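Local coordinates for 39 kDa initiator binding protein (Trichomonas vaginalis, PDB 1Q88) that probably binds the initiator element of core promoters through its N-terminal domain and, through this C-terminal part, the RNA polymerase II tail, at residues E79-I84 with T110-I115; R143-G148 with I159-T164; E154-I159 with K168-P173. All coordinates share one frame; numbering follows the deposited sequence.

Contact 1 of 3, residues E79-I84 with T110-I115; sequences EVISAI and TIMLKI
Val80 and Ile115 have the nearest CA atoms, 8.7 Å apart, where segment 79-84 and residues 111-115 cross at 65° with their axes 12.0 Å apart. This is a helix-helix packing contact in the helical part of the domain. It joins the end of helix 74-84 to the start of helix 111-124. At this spacing the backbones stay apart, and aliphatic side chains and one methionine fill the interface.

Ile115 is the central residue. It reaches between Val80 and Ile84, which lie one turn apart on the facing side of helix 74-84, and it meets each of them tip to tip. Its branches share the work. CG2 touches Val80 CG1 at 3.8 Å, and CD1 meets Ile84 CD1 at 3.7 Å. Ile84 CD1 also lies 4.0 Å from Ile115 CG2, so this one methyl bears on both branches. In Val80 the touching methyl, CG1, stands anti to the backbone N (chi1 168°), and that points it at Ile115.

Met112 adds a second patch one turn earlier on helix 111-124. Its CB does not point at the other helix, but the long chain carries its end across toward it. The contacts it makes are looser than those of Ile115. Phe101 of helix 95-104 packs on both Ile81 and Ile84, while Ile60 and Ala63 of helix 56-67 also touch Ile81. Phe105 packs on Ile115. The contact is therefore one side of a larger apolar core built by several helices. The thioether of Met112 spans two residues of the facing helix: SD lies 4.3 Å from Val80 CG1, and the terminal CE lies 4.3 Å from Ile81 CD1.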
loop_
_atom_site.group_PDB
_atom_site.type_symbol
_atom_site.label_atom_id
_atom_site.label_comp_id
_atom_site.label_asym_id
_atom_site.label_seq_id
_atom_site.Cartn_x
_atom_site.Cartn_y
_atom_site.Cartn_z
ATOM N N GLU A 79 -3.765 -14.042 4.193
ATOM C CA GLU A 79 -4.440 -13.841 2.903
ATOM C C GLU A 79 -4.364 -12.407 2.389
ATOM O O GLU A 79 -4.294 -12.174 1.183
ATOM C CB GLU A 79 -5.905 -14.272 3.001
ATOM C CG GLU A 79 -6.043 -15.715 3.426
ATOM C CD GLU A 79 -7.460 -16.103 3.766
ATOM O OE1 GLU A 79 -8.246 -15.199 4.140
ATOM O OE2 GLU A 79 -7.777 -17.310 3.662
ATOM N N VAL A 80 -4.383 -11.445 3.304
ATOM C CA VAL A 80 -4.319 -10.043 2.914
ATOM C C VAL A 80 -2.927 -9.688 2.418
ATOM O O VAL A 80 -2.770 -9.043 1.380
ATOM C CB VAL A 80 -4.689 -9.127 4.096
ATOM C CG1 VAL A 80 -4.342 -7.674 3.804
ATOM C CG2 VAL A 80 -6.179 -9.252 4.411
ATOM N N ILE A 81 -1.918 -10.121 3.160
ATOM C CA ILE A 81 -0.541 -9.854 2.784
ATOM C C ILE A 81 -0.187 -10.588 1.494
ATOM O O ILE A 81 0.450 -10.026 0.609
ATOM C CB ILE A 81 0.429 -10.276 3.915
ATOM C CG1 ILE A 81 0.343 -9.264 5.066
ATOM C CG2 ILE A 81 1.849 -10.380 3.389
ATOM C CD1 ILE A 81 1.118 -9.676 6.293
ATOM N N SER A 82 -0.609 -11.842 1.385
ATOM C CA SER A 82 -0.319 -12.634 0.198
ATOM C C SER A 82 -0.880 -11.992 -1.056
ATOM O O SER A 82 -0.232 -11.989 -2.101
ATOM C CB SER A 82 -0.886 -14.045 0.357
ATOM O OG SER A 82 -0.665 -14.808 -0.821
ATOM N N ALA A 83 -2.089 -11.456 -0.931
ATOM C CA ALA A 83 -2.798 -10.807 -2.025
ATOM C C ALA A 83 -2.138 -9.520 -2.499
ATOM O O ALA A 83 -2.206 -9.166 -3.675
ATOM C CB ALA A 83 -4.240 -10.534 -1.611
ATOM N N ILE A 84 -1.508 -8.814 -1.578
ATOM C CA ILE A 84 -0.887 -7.536 -1.908
ATOM C C ILE A 84 0.510 -7.728 -2.472
ATOM O O ILE A 84 0.937 -7.104 -3.443
ATOM C CB ILE A 84 -0.798 -6.632 -0.656
ATOM C CG1 ILE A 84 -2.214 -6.246 -0.203
ATOM C CG2 ILE A 84 0.041 -5.402 -0.951
ATOM C CD1 ILE A 84 -2.254 -5.492 1.102
ATOM N N THR A 110 0.533 0.260 12.181
ATOM C CA THR A 110 -0.864 0.403 11.790
ATOM C C THR A 110 -1.052 0.005 10.318
ATOM O O THR A 110 -1.952 0.513 9.650
ATOM C CB THR A 110 -1.342 1.878 11.957
ATOM O OG1 THR A 110 -0.498 2.748 11.190
ATOM C CG2 THR A 110 -1.295 2.313 13.426
ATOM N N ILE A 111 -0.220 -0.909 9.816
ATOM C CA ILE A 111 -0.300 -1.314 8.408
ATOM C C ILE A 111 -1.637 -1.928 8.008
ATOM O O ILE A 111 -2.142 -1.678 6.911
ATOM C CB ILE A 111 0.889 -2.273 8.016
ATOM C CG1 ILE A 111 0.921 -2.493 6.506
ATOM C CG2 ILE A 111 0.766 -3.615 8.702
ATOM C CD1 ILE A 111 2.279 -2.954 6.012
ATOM N N MET A 112 -2.232 -2.699 8.909
ATOM C CA MET A 112 -3.513 -3.332 8.626
ATOM C C MET A 112 -4.644 -2.271 8.593
ATOM O O MET A 112 -5.652 -2.465 7.922
ATOM C CB MET A 112 -3.759 -4.431 9.679
ATOM C CG MET A 112 -4.079 -5.841 9.145
ATOM S SD MET A 112 -3.090 -6.443 7.747
ATOM C CE MET A 112 -2.019 -7.640 8.476
ATOM N N LEU A 113 -4.453 -1.142 9.280
ATOM C CA LEU A 113 -5.461 -0.073 9.299
ATOM C C LEU A 113 -5.472 0.707 7.993
ATOM O O LEU A 113 -6.537 1.054 7.475
ATOM C CB LEU A 113 -5.217 0.890 10.466
ATOM C CG LEU A 113 -5.362 0.257 11.853
ATOM C CD1 LEU A 113 -4.969 1.248 12.950
ATOM C CD2 LEU A 113 -6.787 -0.206 12.035
ATOM N N LYS A 114 -4.292 0.998 7.458
ATOM C CA LYS A 114 -4.224 1.714 6.192
ATOM C C LYS A 114 -4.671 0.781 5.072
ATOM O O LYS A 114 -5.315 1.221 4.119
ATOM C CB LYS A 114 -2.808 2.217 5.914
ATOM C CG LYS A 114 -2.312 3.271 6.892
ATOM C CD LYS A 114 -1.057 3.929 6.353
ATOM C CE LYS A 114 -0.444 4.889 7.349
ATOM N NZ LYS A 114 0.470 5.828 6.641
ATOM N N ILE A 115 -4.339 -0.506 5.172
ATOM C CA ILE A 115 -4.765 -1.447 4.137
ATOM C C ILE A 115 -6.297 -1.437 4.082
ATOM O O ILE A 115 -6.874 -1.268 3.012
ATOM C CB ILE A 115 -4.244 -2.902 4.406
ATOM C CG1 ILE A 115 -2.742 -2.994 4.088
ATOM C CG2 ILE A 115 -5.010 -3.912 3.550
ATOM C CD1 ILE A 115 -2.055 -4.278 4.597
#

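Contact 2 of 3, residues R143-G148 with I159-T164; sequences RDSISG and ILKTPT
Lys161 N gives the shortest polar bond here, 2.8 Å to Ser147 O, and the donor sits nearly in line with the carbonyl. Ser147 N returns a bond of 3.1 Å to Lys161 O. Together they make an antiparallel hydrogen-bonded pair in the beta hairpin of strands 147-150 and 157-161. Gly148 and Leu160 form the next, non-hydrogen-bonded pair. There Gly148 CA approaches Ile159 O to 3.1 Å in a CA-H...O contact, and Leu160 CD2 comes near the same CA.

The side chains of Ser147 and Lys161 share one face of the sheet. The lysine chain bends at chi2, chi3 and chi4. This folds it back, and NZ makes a weak bond of 3.2 Å to Ser147 OG. NZ also comes near Ser145 OG, but that hydroxyl is hydrogen-bonded to Gln142.

Before its strand, segment 143-148 runs beside segment 159-164 without regular pairing. Ile146 CA makes a further CA-H...O contact with Lys161 O. The Ile146 side chain crosses the Pro163 ring at about a right angle, with CG1 lying 3.7 Å from Pro163 CD. The same CD is 3.3 Å from Ser145 O.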
loop_
_atom_site.group_PDB
_atom_site.type_symbol
_atom_site.label_atom_id
_atom_site.label_comp_id
_atom_site.label_asym_id
_atom_site.label_seq_id
_atom_site.Cartn_x
_atom_site.Cartn_y
_atom_site.Cartn_z
ATOM N N ARG A 143 -9.404 2.892 -21.510
ATOM C CA ARG A 143 -9.572 4.297 -21.861
ATOM C C ARG A 143 -10.534 5.042 -20.940
ATOM O O ARG A 143 -10.106 5.781 -20.049
ATOM C CB ARG A 143 -10.055 4.418 -23.310
ATOM C CG ARG A 143 -10.242 5.848 -23.784
ATOM C CD ARG A 143 -10.463 5.909 -25.286
ATOM N NE ARG A 143 -10.810 7.258 -25.723
ATOM C CZ ARG A 143 -10.889 7.638 -26.994
ATOM N NH1 ARG A 143 -10.645 6.768 -27.966
ATOM N NH2 ARG A 143 -11.212 8.889 -27.294
ATOM N N ASP A 144 -11.831 4.846 -21.160
ATOM C CA ASP A 144 -12.852 5.511 -20.356
ATOM C C ASP A 144 -13.155 4.737 -19.066
ATOM O O ASP A 144 -14.307 4.672 -18.623
ATOM C CB ASP A 144 -14.136 5.679 -21.179
ATOM C CG ASP A 144 -15.061 6.751 -20.616
ATOM O OD1 ASP A 144 -14.680 7.943 -20.645
ATOM O OD2 ASP A 144 -16.168 6.402 -20.146
ATOM N N SER A 145 -12.114 4.153 -18.469
ATOM C CA SER A 145 -12.249 3.395 -17.223
ATOM C C SER A 145 -11.572 4.141 -16.072
ATOM O O SER A 145 -11.258 5.328 -16.187
ATOM C CB SER A 145 -11.632 1.996 -17.375
ATOM O OG SER A 145 -10.224 2.063 -17.535
ATOM N N ILE A 146 -11.355 3.445 -14.960
ATOM C CA ILE A 146 -10.715 4.044 -13.793
ATOM C C ILE A 146 -9.859 3.014 -13.074
ATOM O O ILE A 146 -10.387 2.109 -12.435
ATOM C CB ILE A 146 -11.763 4.587 -12.803
ATOM C CG1 ILE A 146 -12.467 5.798 -13.413
ATOM C CG2 ILE A 146 -11.099 4.957 -11.478
ATOM C CD1 ILE A 146 -13.539 6.383 -12.525
ATOM N N SER A 147 -8.541 3.152 -13.178
ATOM C CA SER A 147 -7.635 2.216 -12.524
ATOM C C SER A 147 -6.638 2.944 -11.635
ATOM O O SER A 147 -6.353 4.124 -11.833
ATOM C CB SER A 147 -6.872 1.395 -13.562
ATOM O OG SER A 147 -5.937 2.207 -14.246
ATOM N N GLY A 148 -6.116 2.232 -10.643
ATOM C CA GLY A 148 -5.147 2.816 -9.738
ATOM C C GLY A 148 -4.115 1.790 -9.315
ATOM O O GLY A 148 -4.442 0.635 -9.044
ATOM N N ILE A 159 -1.056 6.027 -8.086
ATOM C CA ILE A 159 -1.407 6.689 -9.335
ATOM C C ILE A 159 -2.844 6.355 -9.726
ATOM O O ILE A 159 -3.188 5.183 -9.907
ATOM C CB ILE A 159 -0.471 6.219 -10.478
ATOM C CG1 ILE A 159 0.946 6.747 -10.238
ATOM C CG2 ILE A 159 -1.024 6.658 -11.830
ATOM C CD1 ILE A 159 1.998 6.083 -11.066
ATOM N N LEU A 160 -3.675 7.381 -9.859
ATOM C CA LEU A 160 -5.070 7.188 -10.245
ATOM C C LEU A 160 -5.320 7.623 -11.677
ATOM O O LEU A 160 -5.330 8.812 -11.974
ATOM C CB LEU A 160 -5.991 7.986 -9.326
ATOM C CG LEU A 160 -6.219 7.363 -7.955
ATOM C CD1 LEU A 160 -6.897 8.373 -7.053
ATOM C CD2 LEU A 160 -7.064 6.099 -8.104
ATOM N N LYS A 161 -5.526 6.655 -12.563
ATOM C CA LYS A 161 -5.791 6.952 -13.963
ATOM C C LYS A 161 -7.304 7.050 -14.128
ATOM O O LYS A 161 -8.026 6.063 -13.980
ATOM C CB LYS A 161 -5.223 5.839 -14.850
ATOM C CG LYS A 161 -4.799 6.283 -16.243
ATOM C CD LYS A 161 -5.912 6.159 -17.273
ATOM C CE LYS A 161 -6.038 4.729 -17.822
ATOM N NZ LYS A 161 -6.787 3.783 -16.929
ATOM N N THR A 162 -7.783 8.258 -14.395
ATOM C CA THR A 162 -9.208 8.481 -14.580
ATOM C C THR A 162 -9.451 9.077 -15.960
ATOM O O THR A 162 -8.510 9.477 -16.652
ATOM C CB THR A 162 -9.783 9.439 -13.510
ATOM O OG1 THR A 162 -9.202 10.739 -13.654
ATOM C CG2 THR A 162 -9.490 8.911 -12.118
ATOM N N PRO A 163 -10.722 9.127 -16.388
ATOM C CA PRO A 163 -11.056 9.685 -17.702
ATOM C C PRO A 163 -10.502 11.107 -17.843
ATOM O O PRO A 163 -9.826 11.430 -18.824
ATOM C CB PRO A 163 -12.580 9.641 -17.707
ATOM C CG PRO A 163 -12.870 8.403 -16.878
ATOM C CD PRO A 163 -11.921 8.577 -15.726
ATOM N N THR A 164 -10.781 11.942 -16.843
ATOM C CA THR A 164 -10.319 13.324 -16.829
ATOM C C THR A 164 -8.790 13.435 -16.949
ATOM O O THR A 164 -8.278 14.205 -17.765
ATOM C CB THR A 164 -10.815 14.052 -15.547
ATOM O OG1 THR A 164 -9.836 15.006 -15.119
ATOM C CG2 THR A 164 -11.088 13.055 -14.436
#

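Contact 3 of 3, residues E154-I159 with K168-P173; sequences EPNCLI and KIWNKP
Trp170 reaches back over segment 154-159, and its atoms meet Asn156, Cys157 and Glu154 in turn. CB lies 3.8 Å from Asn156 ND2. With chi1 at -68°, CG is anti to the carbonyl carbon, and the indole comes to lie against Cys157. CD1 touches Cys157 CB at 3.5 Å. The next atom, NE1, donates to Glu154 OE1 over 3.0 Å. This bond is almost straight, at 176°. The carboxylate oxygen lies in the ring plane and is met nearly along its C-O axis, so the bond should hold the indole against rotation. The carboxylate itself is nearly coplanar with the ring.

Further along, CE2 and CZ2 lie beneath Cys157 SG. The sulfur is over one face, 3.7 Å from the centroid of the five-membered ring and offset toward the rim. This is a sulfur-aromatic contact. The Asn156 amide stands at the ring edge, its plane turned 50° from the indole.

These residues belong to the antiparallel beta hairpin of strands 157-161 and 166-171, entered through a type I turn from Glu154 to Cys157. Leu158 and Ile169 form a hydrogen-bonded pair in it. Leu158 N meets Ile169 O at 3.0 Å, and Ile169 N answers to Leu158 O. Their side chains lie on the sheet face away from Trp170, where Trp193 of helix 193-199 covers both. Beside the indole, the extended Lys168 chain runs alongside Ile159, with CE 4.0 Å from Ile159 CG1.

Past the last bridge the pairing carries on through Asn156. Its carbonyl O accepts Asn171 N, and its OD1 is bonded to Gly25 N. The Asn171 amide turns elsewhere, with ND2 bonded to Ala103 O. Asn171 CB lies 3.6 Å from Asn156 O.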
loop_
_atom_site.group_PDB
_atom_site.type_symbol
_atom_site.label_atom_id
_atom_site.label_comp_id
_atom_site.label_asym_id
_atom_site.label_seq_id
_atom_site.Cartn_x
_atom_site.Cartn_y
_atom_site.Cartn_z
ATOM N N GLU A 154 8.317 4.118 -7.332
ATOM C CA GLU A 154 8.042 4.985 -6.182
ATOM C C GLU A 154 6.894 4.316 -5.431
ATOM O O GLU A 154 5.786 4.836 -5.396
ATOM C CB GLU A 154 7.628 6.383 -6.649
ATOM C CG GLU A 154 8.637 7.453 -6.316
ATOM C CD GLU A 154 8.233 8.837 -6.814
ATOM O OE1 GLU A 154 7.238 9.409 -6.319
ATOM O OE2 GLU A 154 8.918 9.362 -7.711
ATOM N N PRO A 155 7.162 3.168 -4.792
ATOM C CA PRO A 155 6.144 2.414 -4.052
ATOM C C PRO A 155 5.165 3.148 -3.131
ATOM O O PRO A 155 4.095 2.619 -2.878
ATOM C CB PRO A 155 6.963 1.363 -3.294
ATOM C CG PRO A 155 8.219 1.244 -4.091
ATOM C CD PRO A 155 8.507 2.675 -4.448
ATOM N N ASN A 156 5.503 4.328 -2.612
ATOM C CA ASN A 156 4.552 5.012 -1.731
ATOM C C ASN A 156 3.648 5.941 -2.520
ATOM O O ASN A 156 2.790 6.617 -1.950
ATOM C CB ASN A 156 5.265 5.817 -0.654
ATOM C CG ASN A 156 5.940 7.041 -1.209
ATOM O OD1 ASN A 156 6.685 6.953 -2.183
ATOM N ND2 ASN A 156 5.694 8.191 -0.594
ATOM N N CYS A 157 3.824 5.964 -3.836
ATOM C CA CYS A 157 3.006 6.818 -4.679
ATOM C C CYS A 157 1.895 6.057 -5.405
ATOM O O CYS A 157 2.175 5.164 -6.209
ATOM C CB CYS A 157 3.888 7.545 -5.698
ATOM S SG CYS A 157 2.957 8.691 -6.750
ATOM N N LEU A 158 0.640 6.409 -5.102
ATOM C CA LEU A 158 -0.536 5.797 -5.731
ATOM C C LEU A 158 -0.928 6.664 -6.927
ATOM O O LEU A 158 -1.103 7.878 -6.793
ATOM C CB LEU A 158 -1.730 5.717 -4.758
ATOM C CG LEU A 158 -3.104 5.366 -5.385
ATOM C CD1 LEU A 158 -3.115 3.914 -5.848
ATOM C CD2 LEU A 158 -4.225 5.583 -4.382
ATOM N N ILE A 159 -1.056 6.027 -8.086
ATOM C CA ILE A 159 -1.407 6.689 -9.335
ATOM C C ILE A 159 -2.844 6.355 -9.726
ATOM O O ILE A 159 -3.188 5.183 -9.907
ATOM C CB ILE A 159 -0.471 6.219 -10.478
ATOM C CG1 ILE A 159 0.946 6.747 -10.238
ATOM C CG2 ILE A 159 -1.024 6.658 -11.830
ATOM C CD1 ILE A 159 1.998 6.083 -11.066
ATOM N N LYS A 168 -1.965 11.917 -8.566
ATOM C CA LYS A 168 -0.970 11.261 -7.729
ATOM C C LYS A 168 -1.144 11.676 -6.267
ATOM O O LYS A 168 -1.365 12.849 -5.960
ATOM C CB LYS A 168 0.447 11.583 -8.221
ATOM C CG LYS A 168 0.884 10.758 -9.430
ATOM C CD LYS A 168 2.284 11.138 -9.910
ATOM C CE LYS A 168 2.730 10.276 -11.093
ATOM N NZ LYS A 168 4.096 10.640 -11.569
ATOM N N ILE A 169 -1.077 10.697 -5.374
ATOM C CA ILE A 169 -1.219 10.945 -3.947
ATOM C C ILE A 169 -0.213 10.013 -3.249
ATOM O O ILE A 169 -0.115 8.819 -3.567
ATOM C CB ILE A 169 -2.703 10.703 -3.489
ATOM C CG1 ILE A 169 -2.887 11.089 -2.021
ATOM C CG2 ILE A 169 -3.109 9.251 -3.717
ATOM C CD1 ILE A 169 -2.807 12.556 -1.757
ATOM N N TRP A 170 0.557 10.581 -2.322
ATOM C CA TRP A 170 1.600 9.836 -1.620
ATOM C C TRP A 170 1.287 9.434 -0.197
ATOM O O TRP A 170 0.614 10.148 0.546
ATOM C CB TRP A 170 2.909 10.637 -1.609
ATOM C CG TRP A 170 3.556 10.802 -2.949
ATOM C CD1 TRP A 170 4.613 10.093 -3.447
ATOM C CD2 TRP A 170 3.205 11.759 -3.957
ATOM N NE1 TRP A 170 4.945 10.551 -4.698
ATOM C CE2 TRP A 170 4.097 11.573 -5.037
ATOM C CE3 TRP A 170 2.221 12.758 -4.052
ATOM C CZ2 TRP A 170 4.039 12.354 -6.203
ATOM C CZ3 TRP A 170 2.162 13.532 -5.212
ATOM C CH2 TRP A 170 3.068 13.324 -6.272
ATOM N N ASN A 171 1.813 8.271 0.163
ATOM C CA ASN A 171 1.675 7.702 1.493
ATOM C C ASN A 171 2.952 8.049 2.245
ATOM O O ASN A 171 4.050 7.937 1.693
ATOM C CB ASN A 171 1.549 6.182 1.396
ATOM C CG ASN A 171 1.563 5.506 2.749
ATOM O OD1 ASN A 171 0.658 5.707 3.560
ATOM N ND2 ASN A 171 2.595 4.695 3.005
ATOM N N LYS A 172 2.809 8.462 3.500
ATOM C CA LYS A 172 3.961 8.817 4.327
ATOM C C LYS A 172 4.295 7.630 5.215
ATOM O O LYS A 172 3.837 7.558 6.354
ATOM C CB LYS A 172 3.630 10.030 5.193
ATOM C CG LYS A 172 3.099 11.198 4.389
ATOM C CD LYS A 172 4.154 11.744 3.448
ATOM C CE LYS A 172 5.089 12.701 4.174
ATOM N NZ LYS A 172 6.262 13.083 3.330
ATOM N N PRO A 173 5.127 6.706 4.712
ATOM C CA PRO A 173 5.574 5.480 5.380
ATOM C C PRO A 173 5.966 5.616 6.848
ATOM O O PRO A 173 5.972 4.633 7.579
ATOM C CB PRO A 173 6.771 5.037 4.538
ATOM C CG PRO A 173 6.555 5.667 3.217
ATOM C CD PRO A 173 5.996 7.010 3.561
#

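In the fold
From the N terminus, contact 1 comes first. It closes a loop of 25 residues that includes helix 95-104, and it ties helix 74-84 to helix 111-124. It is complete before the other two begin. Contacts 2 and 3 cross: their segments alternate along the chain, and strand 157-161 serves both, with Ile159 shared. Each closes a hairpin, so the two place strands 147-150, 157-161 and 166-171 side by side in the antiparallel sheet. Leu158 also packs against Gly148. Contacts 1 and 3 are linked by a probable hydrogen bond from Lys114 NZ to Asn171 OD1, which joins helix 111-124 to the sheet. Contacts 1 and 2 do not touch.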